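Local coordinates for protein kinase A regulatory subunit (Trypanosoma cruzi, PDB 6HYQ) that probably acts as the regulatory subunit of protein kinase A, with two cyclic nucleotide-binding domains and guanosine bound in the crystal, at residues 64-69 and 131-136; 88-93 and 102-107; 93-98 and 120-125; 112-117 and 136-141. All coordinates share one frame; numbering follows the deposited sequence. Where two conformers were deposited one is given.

Contact 1: residues 64-69 and 131-136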
# COMPACT_ATOMS: atom_id res chain seq x y z
N ALA A 64 21.08 10.35 4.36
CA ALA A 64 21.01 11.73 3.92
C ALA A 64 20.10 12.45 4.88
O ALA A 64 18.94 12.08 5.05
CB ALA A 64 20.52 11.83 2.51
N THR A 65 20.66 13.43 5.54
CA THR A 65 19.98 14.15 6.58
C THR A 65 19.74 15.56 6.07
O THR A 65 20.53 16.10 5.29
CB THR A 65 20.83 14.11 7.84
OG1 THR A 65 22.14 14.54 7.48
CG2 THR A 65 20.95 12.70 8.40
N PHE A 66 18.62 16.13 6.50
CA PHE A 66 18.14 17.44 6.07
C PHE A 66 17.70 18.19 7.30
O PHE A 66 17.42 17.59 8.35
CB PHE A 66 16.94 17.37 5.08
CG PHE A 66 17.27 16.67 3.84
CD1 PHE A 66 17.87 17.36 2.80
CD2 PHE A 66 17.03 15.32 3.69
CE1 PHE A 66 18.25 16.71 1.66
CE2 PHE A 66 17.39 14.64 2.50
CZ PHE A 66 18.01 15.34 1.51
N LYS A 67 17.66 19.51 7.19
CA LYS A 67 17.18 20.34 8.29
C LYS A 67 15.93 21.08 7.86
O LYS A 67 15.64 21.16 6.67
CB LYS A 67 18.26 21.33 8.73
CG LYS A 67 19.55 20.58 9.16
CD LYS A 67 19.32 19.65 10.36
CE LYS A 67 20.58 18.95 10.84
NZ LYS A 67 21.55 19.91 11.38
N HIS A 68 15.20 21.60 8.84
CA HIS A 68 14.00 22.38 8.56
C HIS A 68 14.24 23.41 7.47
O HIS A 68 15.29 24.07 7.43
CB HIS A 68 13.50 23.06 9.83
CG HIS A 68 12.20 23.79 9.68
ND1 HIS A 68 12.09 24.95 8.95
CD2 HIS A 68 10.97 23.54 10.18
CE1 HIS A 68 10.85 25.38 9.01
NE2 HIS A 68 10.15 24.54 9.74
N ASP A 69 13.21 23.58 6.62
CA ASP A 69 13.17 24.46 5.45
C ASP A 69 14.11 24.04 4.30
O ASP A 69 14.00 24.58 3.20
CB ASP A 69 13.43 25.91 5.86
CG ASP A 69 12.17 26.67 6.19
OD1 ASP A 69 11.12 26.03 6.28
OD2 ASP A 69 12.21 27.90 6.36
N LEU A 131 15.06 15.82 8.93
CA LEU A 131 14.51 14.77 8.08
C LEU A 131 15.67 13.83 7.76
O LEU A 131 16.73 14.27 7.31
CB LEU A 131 13.89 15.34 6.77
CG LEU A 131 13.08 14.32 5.94
CD1 LEU A 131 11.98 14.90 5.10
CD2 LEU A 131 13.96 13.53 5.07
N ILE A 132 15.49 12.55 8.00
CA ILE A 132 16.52 11.56 7.72
C ILE A 132 16.01 10.72 6.58
O ILE A 132 14.94 10.11 6.68
CB ILE A 132 16.84 10.73 8.96
CG1 ILE A 132 17.29 11.67 10.09
CG2 ILE A 132 17.93 9.76 8.65
CD1 ILE A 132 17.13 11.11 11.45
N ALA A 133 16.75 10.67 5.49
CA ALA A 133 16.33 9.89 4.36
C ALA A 133 17.35 8.82 4.08
O ALA A 133 18.47 8.88 4.57
CB ALA A 133 16.17 10.74 3.10
N TRP A 134 16.94 7.86 3.26
CA TRP A 134 17.80 6.90 2.63
C TRP A 134 17.59 7.01 1.13
O TRP A 134 16.46 6.95 0.63
CB TRP A 134 17.52 5.52 3.17
CG TRP A 134 17.88 5.30 4.63
CD1 TRP A 134 17.05 5.42 5.71
CD2 TRP A 134 19.15 4.93 5.15
NE1 TRP A 134 17.72 5.17 6.86
CE2 TRP A 134 19.02 4.86 6.55
CE3 TRP A 134 20.39 4.66 4.56
CZ2 TRP A 134 20.08 4.53 7.39
CZ3 TRP A 134 21.44 4.33 5.37
CH2 TRP A 134 21.29 4.26 6.78
N VAL A 135 18.72 7.20 0.43
CA VAL A 135 18.79 7.71 -0.94
C VAL A 135 19.31 6.59 -1.83
O VAL A 135 20.31 5.92 -1.50
CB VAL A 135 19.70 8.95 -1.08
CG1 VAL A 135 19.45 9.68 -2.39
CG2 VAL A 135 19.54 9.88 0.07
N LEU A 136 18.63 6.38 -2.96
CA LEU A 136 18.96 5.40 -3.95
C LEU A 136 19.28 6.14 -5.22
O LEU A 136 18.65 7.17 -5.53
CB LEU A 136 17.78 4.45 -4.15
CG LEU A 136 17.94 3.19 -4.99
CD1 LEU A 136 18.98 2.27 -4.38
CD2 LEU A 136 16.60 2.51 -5.15
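Ala64 and Ala133 trade two backbone hydrogen bonds, and Phe66 and Leu131 trade two more, with Thr65 and Ile132 facing each other as the non-hydrogen-bonded pair between them. The short strand axes approach to 4.7 Å and run 152° apart, an antiparallel ladder. Its four bonds differ. The one from Ala133 N to Ala64 O is short, 2.6 Å, and nearly straight, whereas Ala64 N meets Ala133 O from above the carbonyl plane. Leu131 O, besides taking Phe66 N in the carbonyl plane, receives a CA-H...O contact from Thr65 CA at 3.3 Å.

Phe66 CG lies opposite its carbonyl carbon (chi1 -61°), placing the ring beside Leu131, CD2 to CD2 3.8 Å, while Ala133 CB sits at the ring edge. Ala64 CB presses on Val135 CG2 at 3.3 Å, tighter than ordinary carbon contact. Thr65 CG2 and Ile132 CG1 touch more loosely on the other face.

The ladder joins edge strand 62-67 to strand 130-137 in the antiparallel beta roll of a cyclic nucleotide-binding domain. Strand 130-137 pairs onward with strand 82-86, whose Tyr84 meets Phe66, Ala133 and Val135. Ile72 of strand 71-73 packs on Phe66 and Leu131, and helix 30-41 covers Trp134 on the Ile132 face.

Contact 2: residues 88-93 and 102-107. With GMP (guanosine), chain E.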
# COMPACT_ATOMS: atom_id res chain seq x y z
N SER A 88 12.49 9.39 9.10
CA SER A 88 11.81 10.15 10.14
C SER A 88 11.68 11.58 9.69
O SER A 88 12.56 12.11 9.00
CB SER A 88 12.59 10.09 11.46
OG SER A 88 13.96 10.31 11.24
N GLY A 89 10.57 12.21 10.05
CA GLY A 89 10.38 13.60 9.70
C GLY A 89 9.45 13.74 8.52
O GLY A 89 9.18 12.80 7.79
N HIS A 90 8.98 14.96 8.32
CA HIS A 90 7.98 15.28 7.30
C HIS A 90 8.51 16.31 6.29
O HIS A 90 9.48 17.04 6.54
CB HIS A 90 6.69 15.81 7.96
CG HIS A 90 6.06 14.85 8.89
ND1 HIS A 90 5.09 15.22 9.80
CD2 HIS A 90 6.22 13.51 9.03
CE1 HIS A 90 4.69 14.14 10.46
NE2 HIS A 90 5.37 13.09 10.02
N ALA A 91 7.82 16.39 5.15
CA ALA A 91 8.20 17.26 4.05
C ALA A 91 6.99 17.48 3.15
O ALA A 91 6.25 16.54 2.82
CB ALA A 91 9.41 16.70 3.27
N ASP A 92 6.81 18.75 2.77
CA ASP A 92 5.68 19.27 2.00
C ASP A 92 5.98 19.16 0.52
O ASP A 92 7.13 19.36 0.08
CB ASP A 92 5.39 20.75 2.34
CG ASP A 92 4.85 20.97 3.73
OD1 ASP A 92 4.26 20.05 4.31
OD2 ASP A 92 5.00 22.09 4.25
N ILE A 93 4.93 18.92 -0.26
CA ILE A 93 4.99 18.99 -1.71
C ILE A 93 4.41 20.34 -2.15
O ILE A 93 3.26 20.66 -1.87
CB ILE A 93 4.21 17.82 -2.37
CG1 ILE A 93 4.72 16.44 -1.90
CG2 ILE A 93 4.26 17.95 -3.93
CD1 ILE A 93 6.10 16.12 -2.21
N LEU A 102 1.63 16.41 2.15
CA LEU A 102 2.57 16.17 3.24
C LEU A 102 3.12 14.74 3.15
O LEU A 102 2.36 13.76 3.13
CB LEU A 102 1.89 16.38 4.58
CG LEU A 102 2.83 16.29 5.77
CD1 LEU A 102 3.88 17.36 5.73
CD2 LEU A 102 2.00 16.50 6.96
N LYS A 103 4.44 14.63 3.00
CA LYS A 103 5.17 13.37 2.94
C LYS A 103 5.74 13.03 4.32
O LYS A 103 6.66 13.69 4.78
CB LYS A 103 6.30 13.47 1.93
CG LYS A 103 5.77 13.57 0.52
CD LYS A 103 5.61 12.17 -0.08
CE LYS A 103 5.07 12.28 -1.51
NZ LYS A 103 4.70 11.02 -2.15
N THR A 104 5.24 11.95 4.92
CA THR A 104 5.65 11.49 6.24
C THR A 104 6.60 10.25 6.21
O THR A 104 7.10 9.80 5.16
CB THR A 104 4.38 11.21 7.04
OG1 THR A 104 3.79 9.96 6.67
CG2 THR A 104 3.37 12.33 6.83
N GLU A 105 6.89 9.73 7.38
CA GLU A 105 7.87 8.67 7.44
C GLU A 105 7.37 7.47 6.65
O GLU A 105 6.17 7.16 6.64
CB GLU A 105 8.20 8.25 8.89
CG GLU A 105 7.12 8.48 9.93
CD GLU A 105 7.33 9.78 10.67
OE1 GLU A 105 6.36 10.52 10.89
OE2 GLU A 105 8.48 10.06 11.02
N GLY A 106 8.31 6.80 5.99
CA GLY A 106 8.06 5.64 5.18
C GLY A 106 7.81 5.89 3.71
O GLY A 106 7.92 4.94 2.92
N THR A 107 7.48 7.13 3.35
CA THR A 107 7.15 7.58 2.00
C THR A 107 8.40 8.03 1.28
O THR A 107 9.48 8.16 1.89
CB THR A 107 6.09 8.70 2.03
OG1 THR A 107 6.61 9.84 2.71
CG2 THR A 107 4.82 8.24 2.73
O5' GMP E . 8.12 16.11 -7.81
C5' GMP E . 8.99 15.64 -6.79
C4' GMP E . 8.35 14.58 -5.91
O4' GMP E . 7.18 15.14 -5.25
C3' GMP E . 7.84 13.30 -6.59
O3' GMP E . 8.86 12.36 -6.81
C2' GMP E . 6.75 12.80 -5.66
O2' GMP E . 7.29 11.97 -4.59
C1' GMP E . 6.19 14.12 -5.10
N9 GMP E . 5.05 14.57 -5.89
C8 GMP E . 5.16 15.23 -7.08
N7 GMP E . 3.92 15.52 -7.50
C5 GMP E . 3.11 15.03 -6.56
C6 GMP E . 1.60 15.04 -6.43
O6 GMP E . 0.92 15.53 -7.30
N1 GMP E . 1.02 14.44 -5.26
C2 GMP E . 1.79 13.82 -4.24
N2 GMP E . 1.04 13.23 -3.14
N3 GMP E . 3.20 13.83 -4.34
C4 GMP E . 3.81 14.45 -5.56
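The imidazole of His90 has the methyl CG2 of Thr104 over one face and the carboxylate of Glu105 at its edge. The methyl makes a CH-pi contact, 4.0 Å from CG2 to the ring centroid and somewhat toward the rim, while Leu102 CD2 and Lys103 O approach obliquely. At the edge NE2 donates to Glu105 OE1 over 2.9 Å. The carboxylate is turned 66° from the ring, and the donor comes from above the carboxylate plane. The other oxygen, OE2, receives Gly89 N at 3.2 Å, also from above that plane, so both carboxylate oxygens are engaged and the rotation of the group is fixed by two donors. With CG beside its own backbone N (chi1 -60°), His90 brings its ring alongside Thr104.

Further along, Ala91 and Lys103 form a hydrogen-bonded antiparallel pair, in which Lys103 N reaches Ala91 O at 2.6 Å. Ile93 CD1 rests on Lys103 CG at 3.8 Å and also lies 3.4 Å from O4' of the guanosine ribose. Lys103 bends at chi2 and carries its CE and NZ near O2' and N3 of the ligand, but its NZ is hydrogen-bonded to Tyr172.

Two glycines shape the ends: Gly89 has backbone angles that suit a residue without CB, and Gly106 occupies the third position of a type II turn from Thr104 to Thr107. The whole is the beta hairpin of strands 91-95 and 98-103, whose inner face helps line the nucleoside pocket of a cyclic nucleotide-binding domain.

Contact 3: residues 93-98 and 120-125. With GMP (guanosine), chain E.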
# COMPACT_ATOMS: atom_id res chain seq x y z
N ILE A 93 4.93 18.92 -0.26
CA ILE A 93 4.99 18.99 -1.71
C ILE A 93 4.41 20.34 -2.15
O ILE A 93 3.26 20.66 -1.87
CB ILE A 93 4.21 17.82 -2.37
CG1 ILE A 93 4.72 16.44 -1.90
CG2 ILE A 93 4.26 17.95 -3.93
CD1 ILE A 93 6.10 16.12 -2.21
N ILE A 94 5.18 21.09 -2.91
CA ILE A 94 4.77 22.44 -3.26
C ILE A 94 4.85 22.53 -4.78
O ILE A 94 5.95 22.42 -5.36
CB ILE A 94 5.62 23.54 -2.58
CG1 ILE A 94 5.81 23.22 -1.08
CG2 ILE A 94 4.98 24.98 -2.77
CD1 ILE A 94 6.51 24.25 -0.25
N LYS A 95 3.69 22.73 -5.41
CA LYS A 95 3.55 22.89 -6.85
C LYS A 95 2.98 24.28 -7.18
O LYS A 95 1.77 24.53 -7.03
CB LYS A 95 2.65 21.78 -7.40
CG LYS A 95 3.32 20.44 -7.44
CD LYS A 95 2.96 19.64 -8.67
CE LYS A 95 1.62 18.99 -8.49
NZ LYS A 95 1.20 18.33 -9.72
N GLU A 96 3.82 25.17 -7.71
CA GLU A 96 3.44 26.54 -8.04
C GLU A 96 3.07 27.33 -6.78
O GLU A 96 1.96 27.80 -6.62
CB GLU A 96 2.28 26.56 -9.06
N GLY A 97 4.02 27.41 -5.85
CA GLY A 97 3.84 28.23 -4.66
C GLY A 97 2.88 27.70 -3.62
O GLY A 97 2.84 28.23 -2.50
N GLN A 98 2.10 26.68 -3.96
CA GLN A 98 1.08 26.11 -3.08
C GLN A 98 1.55 24.76 -2.54
O GLN A 98 1.88 23.86 -3.32
CB GLN A 98 -0.23 25.92 -3.85
CG GLN A 98 -1.02 27.17 -4.06
CD GLN A 98 -1.74 27.53 -2.80
OE1 GLN A 98 -1.10 27.89 -1.81
NE2 GLN A 98 -3.06 27.35 -2.79
N VAL A 120 12.13 17.40 -12.02
CA VAL A 120 11.36 17.50 -10.80
C VAL A 120 10.11 18.33 -11.12
O VAL A 120 10.21 19.39 -11.74
CB VAL A 120 12.19 18.10 -9.65
CG1 VAL A 120 11.39 18.16 -8.33
CG2 VAL A 120 13.51 17.35 -9.46
N VAL A 121 8.94 17.79 -10.77
CA VAL A 121 7.63 18.42 -10.95
C VAL A 121 7.25 19.29 -9.76
O VAL A 121 6.47 20.25 -9.89
CB VAL A 121 6.59 17.31 -11.17
CG1 VAL A 121 5.20 17.89 -11.33
CG2 VAL A 121 6.98 16.40 -12.35
N ALA A 122 7.73 18.96 -8.58
CA ALA A 122 7.27 19.68 -7.42
C ALA A 122 8.43 19.83 -6.45
O ALA A 122 9.37 19.04 -6.45
CB ALA A 122 6.10 18.93 -6.79
N THR A 123 8.35 20.85 -5.64
CA THR A 123 9.36 21.12 -4.65
C THR A 123 9.06 20.38 -3.34
O THR A 123 7.91 20.28 -2.91
CB THR A 123 9.42 22.63 -4.41
OG1 THR A 123 9.88 23.26 -5.61
CG2 THR A 123 10.33 22.97 -3.21
N VAL A 124 10.12 19.89 -2.68
CA VAL A 124 9.97 19.08 -1.47
C VAL A 124 10.69 19.84 -0.38
O VAL A 124 11.91 20.00 -0.41
CB VAL A 124 10.54 17.64 -1.64
CG1 VAL A 124 10.39 16.82 -0.38
CG2 VAL A 124 9.86 16.89 -2.81
N LYS A 125 9.96 20.24 0.63
CA LYS A 125 10.51 21.16 1.60
C LYS A 125 10.31 20.54 2.97
O LYS A 125 9.17 20.31 3.39
CB LYS A 125 9.86 22.54 1.47
CG LYS A 125 10.67 23.70 1.99
CD LYS A 125 10.19 25.03 1.39
CE LYS A 125 11.01 26.20 1.91
NZ LYS A 125 10.61 27.51 1.32
O5' GMP E . 8.12 16.11 -7.81
C5' GMP E . 8.99 15.64 -6.79
C4' GMP E . 8.35 14.58 -5.91
O4' GMP E . 7.18 15.14 -5.25
C3' GMP E . 7.84 13.30 -6.59
O3' GMP E . 8.86 12.36 -6.81
C2' GMP E . 6.75 12.80 -5.66
O2' GMP E . 7.29 11.97 -4.59
C1' GMP E . 6.19 14.12 -5.10
N9 GMP E . 5.05 14.57 -5.89
C8 GMP E . 5.16 15.23 -7.08
N7 GMP E . 3.92 15.52 -7.50
C5 GMP E . 3.11 15.03 -6.56
C6 GMP E . 1.60 15.04 -6.43
O6 GMP E . 0.92 15.53 -7.30
N1 GMP E . 1.02 14.44 -5.26
C2 GMP E . 1.79 13.82 -4.24
N2 GMP E . 1.04 13.23 -3.14
N3 GMP E . 3.20 13.83 -4.34
C4 GMP E . 3.81 14.45 -5.56
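Val121 sets its CG1 branch 3.9 Å from CD of Lys95. Ala122 follows with the closest packing: its CB touches Ile93 CG2 at 3.5 Å and Lys95 CG at 3.2 Å, the latter tighter than usual van der Waals contact. Its backbone N gives a weak hydrogen bond to O5' of the guanosine. The lysine chain bends at chi2 and chi3, which carries NZ toward O6 of the base, though they stay 3.7 Å apart.

At Thr123 the strands pair. Its O accepts Ile94 N at 2.8 Å, in the carbonyl plane, and also meets the CA-H of Ile93; its N donates to Ile94 O from a tilted position. Thr123 OG1 turns instead to Ala75 N. Val124 CG2 sits 3.9 Å from Ile93 CD1, and both methyls border O4' of the ribose. Lys125 ends the walk with an extended chain whose CD comes within 4.1 Å of Ile94 CD1 as the two side chains cross.

Hydrocarbon thus shapes one side of the sugar site, while the O5' hydroxyl is taken by Glu113 OE2, itself held by Val121 N. By analogy with related kinase A regulatory subunits, residues 120-122 probably correspond to part of the phosphate-binding cassette, where an arginine of those relatives meets the cyclic phosphate. A carboxylate accepting from O5', with no arginine among residues 120-125, is consistent with a site for a neutral nucleoside.

Contact 4: residues 112-117 and 136-141. With GMP (guanosine), chain E.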
# COMPACT_ATOMS: atom_id res chain seq x y z
N LEU A 112 8.60 9.84 -9.20
CA LEU A 112 7.88 10.32 -10.39
C LEU A 112 8.82 10.70 -11.50
O LEU A 112 8.59 10.33 -12.64
CB LEU A 112 7.00 11.52 -10.00
CG LEU A 112 5.89 12.04 -10.92
CD1 LEU A 112 4.92 10.97 -11.18
CD2 LEU A 112 5.18 13.16 -10.21
N GLU A 113 9.94 11.34 -11.15
CA GLU A 113 10.95 11.74 -12.11
C GLU A 113 11.67 10.53 -12.65
O GLU A 113 12.01 10.48 -13.83
CB GLU A 113 11.97 12.66 -11.42
CG GLU A 113 11.41 14.06 -11.02
CD GLU A 113 10.33 14.07 -9.87
OE1 GLU A 113 10.26 13.13 -9.01
OE2 GLU A 113 9.57 15.06 -9.85
N LEU A 114 11.91 9.54 -11.76
CA LEU A 114 12.56 8.30 -12.17
C LEU A 114 11.68 7.40 -13.04
O LEU A 114 12.20 6.60 -13.81
CB LEU A 114 13.01 7.51 -10.95
CG LEU A 114 14.02 8.26 -10.06
CD1 LEU A 114 14.50 7.37 -8.99
CD2 LEU A 114 15.22 8.82 -10.88
N MET A 115 10.38 7.42 -12.86
CA MET A 115 9.52 6.52 -13.61
C MET A 115 9.12 7.15 -14.95
O MET A 115 8.94 6.43 -15.94
CB MET A 115 8.23 6.19 -12.82
CG MET A 115 8.39 5.40 -11.49
SD MET A 115 6.91 5.30 -10.48
CE MET A 115 6.14 3.97 -11.32
N TYR A 116 8.97 8.47 -14.97
CA TYR A 116 8.49 9.13 -16.18
C TYR A 116 9.58 10.00 -16.86
O TYR A 116 9.27 10.67 -17.86
CB TYR A 116 7.19 9.88 -15.84
CG TYR A 116 6.11 8.94 -15.31
CD1 TYR A 116 5.28 8.20 -16.17
CD2 TYR A 116 5.89 8.84 -13.95
CE1 TYR A 116 4.24 7.33 -15.64
CE2 TYR A 116 4.88 7.93 -13.38
CZ TYR A 116 4.10 7.19 -14.21
OH TYR A 116 3.12 6.39 -13.64
N ASP A 117 10.84 9.86 -16.42
CA ASP A 117 11.99 10.63 -16.90
C ASP A 117 11.54 12.03 -17.30
O ASP A 117 11.30 12.31 -18.47
CB ASP A 117 12.70 9.92 -18.06
CG ASP A 117 13.84 9.00 -17.59
OD1 ASP A 117 14.49 9.30 -16.56
OD2 ASP A 117 14.09 7.96 -18.24
N LEU A 136 18.63 6.38 -2.96
CA LEU A 136 18.96 5.40 -3.95
C LEU A 136 19.28 6.14 -5.22
O LEU A 136 18.65 7.17 -5.53
CB LEU A 136 17.78 4.45 -4.15
CG LEU A 136 17.94 3.19 -4.99
CD1 LEU A 136 18.98 2.27 -4.38
CD2 LEU A 136 16.60 2.51 -5.15
N ASP A 137 20.22 5.60 -5.99
CA ASP A 137 20.67 6.18 -7.25
C ASP A 137 19.77 5.73 -8.40
O ASP A 137 19.15 4.66 -8.32
CB ASP A 137 22.09 5.71 -7.51
CG ASP A 137 22.17 4.19 -7.59
OD1 ASP A 137 22.08 3.45 -6.59
OD2 ASP A 137 22.30 3.71 -8.70
N ARG A 138 19.67 6.55 -9.46
CA ARG A 138 18.81 6.20 -10.59
C ARG A 138 19.19 4.86 -11.20
O ARG A 138 18.31 4.09 -11.59
CB ARG A 138 18.82 7.28 -11.69
CG ARG A 138 17.90 7.00 -12.89
CD ARG A 138 17.59 8.25 -13.71
NE ARG A 138 18.78 8.91 -14.25
CZ ARG A 138 18.73 9.91 -15.11
NH1 ARG A 138 17.55 10.35 -15.54
NH2 ARG A 138 19.85 10.48 -15.57
N ASP A 139 20.48 4.58 -11.35
CA ASP A 139 20.87 3.34 -12.03
C ASP A 139 20.31 2.11 -11.32
O ASP A 139 19.76 1.21 -11.98
CB ASP A 139 22.39 3.22 -12.16
CG ASP A 139 22.99 4.10 -13.26
OD1 ASP A 139 22.41 4.17 -14.36
OD2 ASP A 139 24.06 4.70 -13.04
N THR A 140 20.39 2.05 -9.96
CA THR A 140 19.94 0.87 -9.20
C THR A 140 18.42 0.73 -9.20
O THR A 140 17.88 -0.36 -9.16
CB THR A 140 20.45 0.99 -7.77
OG1 THR A 140 21.87 1.21 -7.78
CG2 THR A 140 20.15 -0.26 -7.02
N TYR A 141 17.71 1.84 -9.19
CA TYR A 141 16.25 1.80 -9.23
C TYR A 141 15.75 1.27 -10.58
O TYR A 141 15.01 0.29 -10.62
CB TYR A 141 15.65 3.18 -8.94
CG TYR A 141 14.14 3.23 -9.08
CD1 TYR A 141 13.31 2.68 -8.11
CD2 TYR A 141 13.56 3.81 -10.20
CE1 TYR A 141 11.94 2.72 -8.24
CE2 TYR A 141 12.19 3.85 -10.34
CZ TYR A 141 11.38 3.31 -9.37
OH TYR A 141 10.03 3.38 -9.55
O5' GMP E . 8.12 16.11 -7.81
C5' GMP E . 8.99 15.64 -6.79
C4' GMP E . 8.35 14.58 -5.91
O4' GMP E . 7.18 15.14 -5.25
C3' GMP E . 7.84 13.30 -6.59
O3' GMP E . 8.86 12.36 -6.81
C2' GMP E . 6.75 12.80 -5.66
O2' GMP E . 7.29 11.97 -4.59
C1' GMP E . 6.19 14.12 -5.10
N9 GMP E . 5.05 14.57 -5.89
C8 GMP E . 5.16 15.23 -7.08
N7 GMP E . 3.92 15.52 -7.50
C5 GMP E . 3.11 15.03 -6.56
C6 GMP E . 1.60 15.04 -6.43
O6 GMP E . 0.92 15.53 -7.30
N1 GMP E . 1.02 14.44 -5.26
C2 GMP E . 1.79 13.82 -4.24
N2 GMP E . 1.04 13.23 -3.14
N3 GMP E . 3.20 13.83 -4.34
C4 GMP E . 3.81 14.45 -5.56
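Leu114 and Tyr141 make the tight centre of this contact: Leu114 CB lies 3.8 Å from Tyr141 CE2, and Leu114 CD1 comes against CD2 of the same ring. CG of Tyr141 stands opposite the backbone N (chi1 175°), which sends the ring across to helix 111-116. Leu114 CD2 meanwhile lies along the aliphatic part of Arg138, 3.7 Å from CD. Met115 CG approaches the hydroxyl edge of Tyr141 near the ring plane, although Met115 is modelled in two conformers.

The exposed side is looser. Asp117 and Arg138 form a salt bridge whose hydrogen bond, NH1 to OD1 at 3.4 Å, is weak; the two planes stand 84° apart, and Asp117 too has a second conformer. Away from Tyr141, Glu113 takes hydrogen bonds from O3' and O5' of the guanosine, each 2.7 Å, through OE1 and OE2. Asp137 N-caps the second helix, with OD2 accepting Thr140 N at 2.8 Å.

Helix 111-116 probably corresponds to the short helix of the phosphate-binding cassette, here presenting Glu113 to the ribose. It packs on helix 138-144 through Leu114 and Tyr141, on strand 82-86 through Leu83, which touches both of these, and on helix 149-160 through Met115.

How the contacts relate
All four contacts belong to the first cyclic nucleotide-binding domain. Contacts 1 and 4 share strand 130-137: contact 1 is a backbone ladder with small and apolar side chains and only partly buried, contact 4 a buried helix-helix meeting with a weakly hydrogen-bonded salt bridge at its rim. Contacts 2 and 3, both partly buried, share Ile93 and strand 91-95, so one sheet carries both; contact 2 is richer in side-chain hydrogen bonds, contact 3 in apolar touches. They join directly through a probable Asp92 N to Lys125 O bond. Contacts 2, 3 and 4 touch the guanosine, and Val121 N with Glu113 OE2 ties contact 3 to contact 4.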